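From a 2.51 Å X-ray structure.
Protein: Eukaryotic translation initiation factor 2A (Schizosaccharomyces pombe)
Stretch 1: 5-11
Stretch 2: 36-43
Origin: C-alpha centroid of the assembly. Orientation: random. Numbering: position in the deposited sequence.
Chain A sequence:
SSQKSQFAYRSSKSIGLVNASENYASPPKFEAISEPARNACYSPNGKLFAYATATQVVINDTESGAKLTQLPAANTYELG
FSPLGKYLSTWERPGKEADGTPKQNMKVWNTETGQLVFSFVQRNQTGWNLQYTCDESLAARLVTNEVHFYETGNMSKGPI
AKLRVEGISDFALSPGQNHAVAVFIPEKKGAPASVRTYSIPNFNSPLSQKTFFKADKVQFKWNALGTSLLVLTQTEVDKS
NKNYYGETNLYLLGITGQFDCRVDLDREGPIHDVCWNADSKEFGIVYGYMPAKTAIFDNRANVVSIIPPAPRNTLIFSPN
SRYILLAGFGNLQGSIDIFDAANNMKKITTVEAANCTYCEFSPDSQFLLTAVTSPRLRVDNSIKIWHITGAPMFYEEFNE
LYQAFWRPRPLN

Stretch 1 (5-11) SQFAYRS
Stretch 2 (36-43) PARNACYS

Two strands, Gln-6 to Ser-11 and the segment ending at Tyr-42, run roughly antiparallel, their N-to-C directions 149° apart and their axes 7.9 Å apart at closest approach. The CA atoms of Ala-8 and Cys-41 lie 8.3 Å apart, those of Arg-10 and Ala-40 7.4 Å. No backbone-to-backbone hydrogen bond spans this gap; side chains fill it. Strand alternation turns the CB atoms of Gln-6, Ala-8 and Arg-10 toward the partner, as it does those of Ala-40 and Tyr-42, while Phe-7, Tyr-9 and Cys-41 point away. Arg-38 (phi -123°, psi -11°) interrupts the extended backbone, so Arg-38 and Asn-39 both point away.

Tyr-42 (chi1 -81°, m; chi2 -70°) joins an apolar ring to a terminal hydroxyl, so it packs on Ala-8 (Ala-8 CB to Tyr-42 CE2, 3.5 Å) while Tyr-42 OH donates to Gln-6 OE1 at 3.0 Å. Gln-6 meets it with an extended side chain (chi1 and chi2 t, chi3 144°).

Arg-10 extends through chi1 and chi2 (both t), then bends at chi3 (63°, p) and chi4 (89°). Its aliphatic stem packs, Arg-10 CD lying 3.7 Å from Ala-37 CB; its flat guanidinium lays one face over Arg-38 C and Asn-39 N, with Arg-10 NE 3.5 Å from Asn-39 N, and from its edge Arg-10 NH1 donates a weak bond to Ala-37 O (3.4 Å, 138°).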

# COMPACT_ATOMS: atom_id res chain seq x y z
N SER A 5 -5.07 0.69 21.26
CA SER A 5 -4.04 0.81 20.23
C SER A 5 -3.67 -0.57 19.69
O SER A 5 -2.59 -1.08 19.97
CB SER A 5 -2.80 1.52 20.78
OG SER A 5 -3.15 2.70 21.48
N GLN A 6 -4.57 -1.17 18.90
CA GLN A 6 -4.39 -2.55 18.47
C GLN A 6 -3.47 -2.68 17.25
O GLN A 6 -3.51 -1.87 16.34
CB GLN A 6 -5.75 -3.20 18.15
CG GLN A 6 -5.65 -4.69 17.79
CD GLN A 6 -6.97 -5.30 17.35
OE1 GLN A 6 -7.01 -6.16 16.47
NE2 GLN A 6 -8.06 -4.86 17.97
N PHE A 7 -2.65 -3.73 17.28
CA PHE A 7 -1.86 -4.13 16.12
C PHE A 7 -1.94 -5.64 15.97
O PHE A 7 -2.37 -6.34 16.89
CB PHE A 7 -0.41 -3.67 16.26
CG PHE A 7 0.32 -4.29 17.42
CD1 PHE A 7 0.32 -3.67 18.66
CD2 PHE A 7 1.01 -5.48 17.28
CE1 PHE A 7 0.98 -4.23 19.74
CE2 PHE A 7 1.68 -6.05 18.35
CZ PHE A 7 1.67 -5.42 19.58
N ALA A 8 -1.54 -6.15 14.81
CA ALA A 8 -1.52 -7.59 14.58
C ALA A 8 -0.09 -8.09 14.45
O ALA A 8 0.82 -7.32 14.14
CB ALA A 8 -2.31 -7.94 13.33
N TYR A 9 0.11 -9.38 14.69
CA TYR A 9 1.43 -9.98 14.51
C TYR A 9 1.29 -11.40 13.98
O TYR A 9 0.31 -12.09 14.27
CB TYR A 9 2.21 -9.99 15.83
CG TYR A 9 1.73 -11.01 16.84
CD1 TYR A 9 0.71 -10.69 17.73
CD2 TYR A 9 2.28 -12.28 16.90
CE1 TYR A 9 0.27 -11.62 18.66
CE2 TYR A 9 1.84 -13.21 17.82
CZ TYR A 9 0.83 -12.88 18.70
OH TYR A 9 0.39 -13.80 19.61
N ARG A 10 2.27 -11.82 13.20
CA ARG A 10 2.33 -13.20 12.73
C ARG A 10 3.77 -13.67 12.68
O ARG A 10 4.55 -13.24 11.83
CB ARG A 10 1.68 -13.33 11.35
CG ARG A 10 1.65 -14.76 10.83
CD ARG A 10 1.04 -14.84 9.44
NE ARG A 10 1.83 -14.12 8.46
CZ ARG A 10 2.83 -14.65 7.76
NH1 ARG A 10 3.16 -15.92 7.94
NH2 ARG A 10 3.49 -13.91 6.88
N SER A 11 4.12 -14.55 13.61
CA SER A 11 5.45 -15.14 13.62
C SER A 11 5.37 -16.58 13.13
O SER A 11 4.28 -17.12 12.97
CB SER A 11 6.06 -15.08 15.02
OG SER A 11 5.30 -15.82 15.95
N PRO A 36 -0.89 -23.64 10.39
CA PRO A 36 -0.09 -22.43 10.64
C PRO A 36 -0.44 -21.33 9.64
O PRO A 36 -0.66 -21.63 8.47
CB PRO A 36 1.35 -22.92 10.46
CG PRO A 36 1.24 -24.10 9.56
CD PRO A 36 -0.05 -24.76 9.94
N ALA A 37 -0.49 -20.09 10.09
CA ALA A 37 -0.81 -18.98 9.20
C ALA A 37 0.38 -18.66 8.30
O ALA A 37 1.53 -18.83 8.70
CB ALA A 37 -1.21 -17.75 10.00
N ARG A 38 0.09 -18.20 7.09
CA ARG A 38 1.14 -17.90 6.11
C ARG A 38 1.05 -16.46 5.63
O ARG A 38 1.96 -15.96 4.97
CB ARG A 38 1.04 -18.85 4.92
CG ARG A 38 -0.29 -18.77 4.18
CD ARG A 38 -0.25 -19.58 2.90
NE ARG A 38 -0.12 -21.01 3.14
CZ ARG A 38 0.14 -21.91 2.20
NH1 ARG A 38 0.29 -21.52 0.94
NH2 ARG A 38 0.25 -23.19 2.51
N ASN A 39 -0.05 -15.79 5.98
CA ASN A 39 -0.28 -14.42 5.56
C ASN A 39 -1.36 -13.78 6.43
O ASN A 39 -2.13 -14.49 7.09
CB ASN A 39 -0.68 -14.37 4.09
CG ASN A 39 -0.55 -12.98 3.50
OD1 ASN A 39 0.15 -12.12 4.04
ND2 ASN A 39 -1.23 -12.74 2.38
N ALA A 40 -1.42 -12.45 6.44
CA ALA A 40 -2.41 -11.73 7.23
C ALA A 40 -2.54 -10.27 6.78
O ALA A 40 -1.61 -9.71 6.22
CB ALA A 40 -2.07 -11.79 8.71
N CYS A 41 -3.70 -9.67 7.04
CA CYS A 41 -3.94 -8.26 6.70
C CYS A 41 -5.19 -7.67 7.36
O CYS A 41 -6.08 -8.40 7.81
CB CYS A 41 -4.05 -8.10 5.18
SG CYS A 41 -5.47 -8.92 4.42
N TYR A 42 -5.24 -6.34 7.42
CA TYR A 42 -6.41 -5.61 7.91
C TYR A 42 -7.19 -5.00 6.74
O TYR A 42 -6.62 -4.71 5.69
CB TYR A 42 -6.00 -4.49 8.87
CG TYR A 42 -5.73 -4.90 10.30
CD1 TYR A 42 -6.76 -5.32 11.14
CD2 TYR A 42 -4.45 -4.84 10.82
CE1 TYR A 42 -6.51 -5.69 12.45
CE2 TYR A 42 -4.19 -5.21 12.13
CZ TYR A 42 -5.22 -5.63 12.94
OH TYR A 42 -4.96 -5.99 14.24
N SER A 43 -8.49 -4.82 6.93
CA SER A 43 -9.28 -4.01 6.02
C SER A 43 -8.88 -2.55 6.21
O SER A 43 -8.49 -2.16 7.31
CB SER A 43 -10.78 -4.21 6.26
OG SER A 43 -11.14 -3.91 7.59